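Local coordinates for packaging enzyme P4 (Pseudomonas phage phi6, PDB 4BLO), which hydrolyses nucleoside triphosphates as a hexameric RecA-type helicase motor and packages viral single-stranded RNA into the phi6 procapsid, at the interface of chains A and B. Residues are numbered along the deposited sequence; one frame, centred on the assembly and turned at random. Chains: chain A/B, Packaging enzyme P4.

Contact 1 and contact 2 lie on the same subunit boundary, the centres of their C-alpha atoms about 19 Å apart. Chain B joins them: the short helix 190-193 and B:Phe194 serve contact 1, and the adjoining B:Arg195 and B:Lys197 serve contact 2. Chain A supplies separate elements, helix 208-222 with A:Ala249 and A:Ser250 to the first, and residues 30-31 and 87-92 to the second. The interface is not an exact two-fold, as expected for unlike faces meeting around a ring of six. Within contact 2, however, Glu87 and Ser88 of both chains take part, placing one segment on either side of the boundary.

Contact 1: the interface of chains A and B. Residues chain A 210-211, 214, 218, 249-250; chain B 149-151, 190, 194.
Helix 208-222 of the A subunit meets the start of B helix 190-193 and the B 149-151 loop, with B:Arg190 reaching tip to tip toward A:Thr214. In a nearly straight crossing hydrogen bond, the guanidinium NH1 of B:Arg190 gives its N-H to the A:Ser250 hydroxyl OG at 3.0 Å. The angle at the hydrogen is 174°, and OG lies at the guanidinium edge, in its plane. NH2 approaches the A:Thr214 hydroxyl OG1 at 2.9 Å, but the bend at the hydrogen makes that bond weak.

Chain B orients the same guanidinium. NH2 donates to the B:Gly149 carbonyl O at 3.0 Å, and NE forms a salt bridge with the B:Glu150 carboxylate OE2, also at 3.0 Å. A bend at chi3 (-55°) turns the tip of the arginine chain between these partners. The negative charge of B:Glu150 probably offsets the positive charge of the arginine and helps to fix its rotation.

A:Thr214 OG1 is also placed from its own side, as a donor to either the A:Tyr210 or the A:Ser250 carbonyl. The A:Ser250 carbonyl is met in its plane, on a lone pair. With CG2 anti to the backbone N, the methyl turns toward B:Gly149 O, 3.4 Å away.

At one end, the B:Phe194 ring presents its edge to the helix: CE2 touches A:Tyr210 CB at 3.6 Å, A:Ser211 N lies at the edge in plane, and B:Arg190 CG covers one face near the rim. At the other end, A:Asn218 OD1 faces the B:Glu150 carbonyl O at 3.2 Å. Two acceptors would clash there, so the amide is perhaps flipped, a choice that 2.80 Å data hardly settle.

The patch joins neighbouring subunits and, because B:Glu153 of the ADP pocket follows closely in sequence, may help relate the nucleotide site to the hexamer boundary.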
ATOM      1  N   TYR A 210      12.664   2.476 -16.002  1.00 31.80           N
ATOM      2  CA  TYR A 210      13.397   3.317 -16.948  1.00 31.87           C
ATOM      3  C   TYR A 210      14.822   3.592 -16.469  1.00 34.23           C
ATOM      4  O   TYR A 210      15.752   3.626 -17.289  1.00 31.94           O
ATOM      5  CB  TYR A 210      12.650   4.622 -17.205  1.00 34.24           C
ATOM      6  CG  TYR A 210      11.242   4.399 -17.706  1.00 37.75           C
ATOM      7  CD1 TYR A 210      11.003   4.017 -19.022  1.00 40.30           C
ATOM      8  CD2 TYR A 210      10.148   4.569 -16.863  1.00 39.45           C
ATOM      9  CE1 TYR A 210       9.708   3.778 -19.482  1.00 42.31           C
ATOM     10  CE2 TYR A 210       8.847   4.360 -17.319  1.00 41.64           C
ATOM     11  CZ  TYR A 210       8.632   3.972 -18.635  1.00 46.94           C
ATOM     12  OH  TYR A 210       7.357   3.790 -19.104  1.00 43.43           O
ATOM     13  N   SER A 211      14.996   3.744 -15.142  1.00 30.69           N
ATOM     14  CA  SER A 211      16.308   3.930 -14.531  1.00 30.14           C
ATOM     15  C   SER A 211      17.147   2.663 -14.698  1.00 32.98           C
ATOM     16  O   SER A 211      18.317   2.765 -15.070  1.00 32.25           O
ATOM     17  CB  SER A 211      16.174   4.310 -13.061  1.00 33.82           C
ATOM     18  OG  SER A 211      16.026   5.711 -12.949  1.00 44.04           O
ATOM     19  N   THR A 214      18.577   2.314 -18.286  1.00 26.48           N
ATOM     20  CA  THR A 214      19.701   3.245 -18.441  1.00 26.23           C
ATOM     21  C   THR A 214      20.944   2.674 -17.756  1.00 29.56           C
ATOM     22  O   THR A 214      22.023   2.706 -18.344  1.00 28.28           O
ATOM     23  CB  THR A 214      19.336   4.642 -17.884  1.00 30.31           C
ATOM     24  OG1 THR A 214      18.200   5.142 -18.569  1.00 31.81           O
ATOM     25  CG2 THR A 214      20.451   5.646 -18.048  1.00 28.61           C
ATOM     26  N   ASN A 218      24.268   1.639 -19.700  1.00 32.02           N
ATOM     27  CA  ASN A 218      25.566   2.229 -19.364  1.00 32.48           C
ATOM     28  C   ASN A 218      26.581   1.150 -18.929  1.00 37.50           C
ATOM     29  O   ASN A 218      27.770   1.275 -19.239  1.00 36.58           O
ATOM     30  CB  ASN A 218      25.420   3.320 -18.303  1.00 27.78           C
ATOM     31  CG  ASN A 218      24.678   4.554 -18.755  1.00 46.93           C
ATOM     32  OD1 ASN A 218      24.092   5.276 -17.943  1.00 40.95           O
ATOM     33  ND2 ASN A 218      24.674   4.831 -20.055  1.00 42.34           N
ATOM     34  N   ALA A 249      14.448   7.222 -24.583  1.00 26.19           N
ATOM     35  CA  ALA A 249      15.209   8.188 -23.800  1.00 25.87           C
ATOM     36  C   ALA A 249      16.073   7.492 -22.722  1.00 31.23           C
ATOM     37  O   ALA A 249      16.853   8.163 -22.033  1.00 33.94           O
ATOM     38  CB  ALA A 249      14.245   9.168 -23.144  1.00 26.77           C
ATOM     39  N   SER A 250      15.949   6.158 -22.593  1.00 25.29           N
ATOM     40  CA  SER A 250      16.638   5.359 -21.580  1.00 23.85           C
ATOM     41  C   SER A 250      17.567   4.278 -22.173  1.00 28.46           C
ATOM     42  O   SER A 250      18.255   3.592 -21.413  1.00 26.18           O
ATOM     43  CB  SER A 250      15.606   4.688 -20.675  1.00 26.65           C
ATOM     44  OG  SER A 250      14.753   5.643 -20.058  1.00 36.96           O
TER
ATOM     45  N   GLY B 149      22.522   9.302 -14.551  1.00 30.64           N
ATOM     46  CA  GLY B 149      21.358   8.515 -14.963  1.00 30.72           C
ATOM     47  C   GLY B 149      20.846   8.768 -16.367  1.00 34.04           C
ATOM     48  O   GLY B 149      19.642   8.685 -16.631  1.00 31.37           O
ATOM     49  N   GLU B 150      21.775   9.053 -17.281  1.00 33.17           N
ATOM     50  CA  GLU B 150      21.489   9.333 -18.679  1.00 32.91           C
ATOM     51  C   GLU B 150      22.282   8.395 -19.547  1.00 36.91           C
ATOM     52  O   GLU B 150      23.441   8.093 -19.248  1.00 38.03           O
ATOM     53  CB  GLU B 150      21.802  10.802 -19.001  1.00 34.11           C
ATOM     54  CG  GLU B 150      20.783  11.775 -18.422  1.00 45.39           C
ATOM     55  CD  GLU B 150      19.365  11.607 -18.943  1.00 61.34           C
ATOM     56  OE1 GLU B 150      19.196  11.569 -20.184  1.00 52.17           O
ATOM     57  OE2 GLU B 150      18.430  11.505 -18.112  1.00 26.61           O
ATOM     58  N   VAL B 151      21.665   7.925 -20.627  1.00 32.75           N
ATOM     59  CA  VAL B 151      22.309   6.980 -21.530  1.00 32.54           C
ATOM     60  C   VAL B 151      23.446   7.688 -22.329  1.00 35.06           C
ATOM     61  O   VAL B 151      23.555   8.920 -22.280  1.00 35.10           O
ATOM     62  CB  VAL B 151      21.234   6.296 -22.413  1.00 37.04           C
ATOM     63  CG1 VAL B 151      20.948   7.073 -23.698  1.00 37.70           C
ATOM     64  CG2 VAL B 151      21.604   4.858 -22.706  1.00 37.61           C
ATOM     65  N   ARG B 190      16.885  12.195 -12.721  1.00 23.01           N
ATOM     66  CA  ARG B 190      16.033  11.021 -12.905  1.00 21.94           C
ATOM     67  C   ARG B 190      16.347   9.911 -11.887  1.00 24.24           C
ATOM     68  O   ARG B 190      15.393   9.277 -11.456  1.00 24.36           O
ATOM     69  CB  ARG B 190      16.195  10.443 -14.315  1.00 22.76           C
ATOM     70  CG  ARG B 190      15.488  11.206 -15.423  1.00 33.26           C
ATOM     71  CD  ARG B 190      15.162  10.280 -16.596  1.00 39.28           C
ATOM     72  NE  ARG B 190      16.329   9.564 -17.133  1.00 40.23           N
ATOM     73  CZ  ARG B 190      16.248   8.483 -17.902  1.00 53.69           C
ATOM     74  NH1 ARG B 190      15.065   7.975 -18.224  1.00 54.67           N
ATOM     75  NH2 ARG B 190      17.351   7.900 -18.359  1.00 27.22           N
ATOM     76  N   PHE B 194      12.926   8.872 -10.084  1.00 29.44           N
ATOM     77  CA  PHE B 194      12.347   7.555 -10.407  1.00 30.53           C
ATOM     78  C   PHE B 194      12.411   6.582  -9.225  1.00 34.65           C
ATOM     79  O   PHE B 194      11.749   5.558  -9.272  1.00 35.52           O
ATOM     80  CB  PHE B 194      13.016   6.954 -11.659  1.00 32.47           C
ATOM     81  CG  PHE B 194      12.659   7.637 -12.967  1.00 34.21           C
ATOM     82  CD1 PHE B 194      11.899   8.807 -12.983  1.00 37.63           C
ATOM     83  CD2 PHE B 194      13.077   7.112 -14.179  1.00 36.03           C
ATOM     84  CE1 PHE B 194      11.578   9.437 -14.186  1.00 38.43           C
ATOM     85  CE2 PHE B 194      12.739   7.737 -15.379  1.00 39.06           C
ATOM     86  CZ  PHE B 194      11.997   8.894 -15.373  1.00 36.89           C
TER

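Contact 2: the interface of chains A and B. Residues chain A 30-31, 87-92; chain B 87-88, 195, 197.
B:Lys197 extends its side chain into the segment formed by A:Ser88 to A:Val92, with A:Leu30 beside its tip. The ammonium NZ donates to the A:Ser88 carbonyl O at 2.9 Å, approaching from above the carbonyl plane (65° out of it) instead of along a lone pair. A weaker bond runs from NZ to the A:Val90 carbonyl O at 3.2 Å. The modelled spacing to A:Leu30 O is too short to be real, so the exact position of NZ is doubtful. The lysine chain is bent at chi2 and chi4, and its conformation is as uncertain as the position of NZ.

Apolar packing accompanies this. The A:Val92 and B:Lys197 side chains pass in opposite directions, with CG1 of the valine 3.7 Å from CE of the lysine. A:Val90 lies alongside the lysine and points the same way, its methyl CG1 near the amine.

Backbone pairing adds an antiparallel beta bridge between A:Val90 and B:Glu87, where the two CA atoms stand 4.0 Å apart.

Among the charged groups, the carboxylate of A:Asp89 is not in contact with NZ, and the two Glu87 side chains cross with their carboxylate planes 47° apart. Like charges there could raise the acids' pKa values: A:Glu87 OE1 is 4.3 Å from B:Glu87 OE1, while B:Glu87 OE2 rests against A:Glu87 CG at 3.5 Å.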
ATOM      1  N   LEU A  30      14.967  -0.462  -5.944  1.00 25.77           N
ATOM      2  CA  LEU A  30      14.256   0.267  -4.895  1.00 26.03           C
ATOM      3  C   LEU A  30      14.885   0.115  -3.506  1.00 31.46           C
ATOM      4  O   LEU A  30      14.360   0.638  -2.524  1.00 34.08           O
ATOM      5  CB  LEU A  30      12.787  -0.158  -4.851  1.00 26.16           C
ATOM      6  CG  LEU A  30      11.903   0.336  -5.998  1.00 29.43           C
ATOM      7  CD1 LEU A  30      10.437   0.053  -5.706  1.00 29.12           C
ATOM      8  CD2 LEU A  30      12.127   1.819  -6.249  1.00 30.91           C
ATOM      9  N   GLY A  31      16.000  -0.606  -3.425  1.00 27.00           N
ATOM     10  CA  GLY A  31      16.614  -0.920  -2.149  1.00 28.08           C
ATOM     11  C   GLY A  31      17.914  -0.164  -2.001  1.00 33.51           C
ATOM     12  O   GLY A  31      17.962   1.049  -2.247  1.00 31.95           O
ATOM     13  N   GLU A  87      13.710  -3.349   2.373  1.00 58.59           N
ATOM     14  CA  GLU A  87      12.368  -3.261   1.786  1.00 57.39           C
ATOM     15  C   GLU A  87      12.358  -2.290   0.605  1.00 58.84           C
ATOM     16  O   GLU A  87      13.147  -1.350   0.599  1.00 58.15           O
ATOM     17  CB  GLU A  87      11.359  -2.786   2.855  1.00 60.14           C
ATOM     18  CG  GLU A  87      11.229  -3.710   4.053  1.00 71.97           C
ATOM     19  CD  GLU A  87      10.121  -4.748   3.999  1.00 93.68           C
ATOM     20  OE1 GLU A  87       8.938  -4.366   3.851  1.00 90.70           O
ATOM     21  OE2 GLU A  87      10.436  -5.944   4.181  1.00 88.79           O
ATOM     22  N   SER A  88      11.439  -2.475  -0.362  1.00 54.12           N
ATOM     23  CA  SER A  88      11.311  -1.567  -1.507  1.00 52.69           C
ATOM     24  C   SER A  88      10.753  -0.176  -1.080  1.00 56.67           C
ATOM     25  O   SER A  88      10.849   0.776  -1.852  1.00 54.14           O
ATOM     26  CB  SER A  88      10.422  -2.181  -2.587  1.00 55.54           C
ATOM     27  OG  SER A  88      10.970  -3.365  -3.137  1.00 63.32           O
ATOM     28  N   ASP A  89      10.174  -0.063   0.132  1.00 56.07           N
ATOM     29  CA  ASP A  89       9.621   1.193   0.642  1.00 57.42           C
ATOM     30  C   ASP A  89      10.391   1.586   1.900  1.00 61.26           C
ATOM     31  O   ASP A  89       9.907   1.425   3.029  1.00 64.82           O
ATOM     32  CB  ASP A  89       8.094   1.102   0.896  1.00 61.30           C
ATOM     33  CG  ASP A  89       7.216   0.961  -0.340  1.00 83.14           C
ATOM     34  OD1 ASP A  89       7.651   1.383  -1.435  1.00 83.92           O
ATOM     35  OD2 ASP A  89       6.088   0.421  -0.211  1.00 97.16           O
ATOM     36  N   VAL A  90      11.623   2.049   1.676  1.00 53.03           N
ATOM     37  CA  VAL A  90      12.613   2.507   2.656  1.00 53.10           C
ATOM     38  C   VAL A  90      13.051   3.920   2.219  1.00 53.99           C
ATOM     39  O   VAL A  90      13.086   4.179   1.011  1.00 53.09           O
ATOM     40  CB  VAL A  90      13.800   1.496   2.728  1.00 57.10           C
ATOM     41  CG1 VAL A  90      14.557   1.417   1.397  1.00 55.30           C
ATOM     42  CG2 VAL A  90      14.757   1.818   3.877  1.00 58.56           C
ATOM     43  N   ASP A  91      13.393   4.825   3.156  1.00 47.69           N
ATOM     44  CA  ASP A  91      13.784   6.182   2.767  1.00 45.51           C
ATOM     45  C   ASP A  91      15.040   6.185   1.860  1.00 46.17           C
ATOM     46  O   ASP A  91      16.082   5.609   2.190  1.00 46.24           O
ATOM     47  CB  ASP A  91      13.996   7.086   3.986  1.00 48.56           C
ATOM     48  CG  ASP A  91      14.259   8.534   3.623  1.00 49.34           C
ATOM     49  OD1 ASP A  91      13.663   9.019   2.641  1.00 45.13           O
ATOM     50  OD2 ASP A  91      14.991   9.206   4.371  1.00 59.63           O
ATOM     51  N   VAL A  92      14.897   6.858   0.710  1.00 38.92           N
ATOM     52  CA  VAL A  92      15.895   7.041  -0.356  1.00 35.71           C
ATOM     53  C   VAL A  92      17.175   7.686   0.182  1.00 39.41           C
ATOM     54  O   VAL A  92      18.244   7.491  -0.383  1.00 38.84           O
ATOM     55  CB  VAL A  92      15.320   7.883  -1.532  1.00 37.88           C
ATOM     56  CG1 VAL A  92      14.258   7.133  -2.308  1.00 36.07           C
ATOM     57  CG2 VAL A  92      14.806   9.245  -1.082  1.00 39.50           C
TER
ATOM     58  N   GLU B  87      11.619   3.554   7.191  1.00 60.35           N
ATOM     59  CA  GLU B  87      10.677   3.338   6.089  1.00 59.30           C
ATOM     60  C   GLU B  87      10.055   4.661   5.630  1.00 60.12           C
ATOM     61  O   GLU B  87       9.934   5.580   6.429  1.00 59.65           O
ATOM     62  CB  GLU B  87       9.557   2.389   6.537  1.00 62.56           C
ATOM     63  CG  GLU B  87      10.025   1.027   7.029  1.00 79.11           C
ATOM     64  CD  GLU B  87       9.968  -0.084   6.006  1.00103.16           C
ATOM     65  OE1 GLU B  87       8.856  -0.393   5.518  1.00105.41           O
ATOM     66  OE2 GLU B  87      11.029  -0.698   5.739  1.00 94.38           O
ATOM     67  N   SER B  88       9.614   4.744   4.366  1.00 54.72           N
ATOM     68  CA  SER B  88       8.951   5.934   3.829  1.00 52.33           C
ATOM     69  C   SER B  88       7.526   6.129   4.434  1.00 56.75           C
ATOM     70  O   SER B  88       6.952   7.202   4.293  1.00 54.00           O
ATOM     71  CB  SER B  88       8.870   5.851   2.307  1.00 53.40           C
ATOM     72  OG  SER B  88      10.143   5.784   1.690  1.00 58.44           O
ATOM     73  N   ARG B 195      13.158   6.919  -8.163  1.00 31.21           N
ATOM     74  CA  ARG B 195      13.271   6.076  -6.986  1.00 31.65           C
ATOM     75  C   ARG B 195      12.526   6.689  -5.792  1.00 38.66           C
ATOM     76  O   ARG B 195      12.554   6.102  -4.711  1.00 39.35           O
ATOM     77  CB  ARG B 195      14.740   5.773  -6.661  1.00 28.63           C
ATOM     78  CG  ARG B 195      15.281   4.637  -7.502  1.00 23.74           C
ATOM     79  CD  ARG B 195      16.769   4.463  -7.375  1.00 27.77           C
ATOM     80  NE  ARG B 195      17.264   3.454  -8.310  1.00 32.50           N
ATOM     81  CZ  ARG B 195      18.129   3.701  -9.282  1.00 61.86           C
ATOM     82  NH1 ARG B 195      18.605   4.927  -9.461  1.00 56.77           N
ATOM     83  NH2 ARG B 195      18.528   2.723 -10.085  1.00 60.36           N
ATOM     84  N   LYS B 197       9.844   6.926  -3.461  1.00 48.10           N
ATOM     85  CA  LYS B 197       8.792   6.012  -2.996  1.00 49.48           C
ATOM     86  C   LYS B 197       7.777   6.815  -2.234  1.00 56.56           C
ATOM     87  O   LYS B 197       8.149   7.760  -1.545  1.00 57.03           O
ATOM     88  CB  LYS B 197       9.362   4.880  -2.116  1.00 52.06           C
ATOM     89  CG  LYS B 197      10.867   4.950  -1.845  1.00 55.29           C
ATOM     90  CD  LYS B 197      11.547   3.699  -2.364  1.00 57.71           C
ATOM     91  CE  LYS B 197      13.013   3.638  -2.197  1.00 56.24           C
ATOM     92  NZ  LYS B 197      13.300   2.329  -1.582  1.00 50.64           N
TER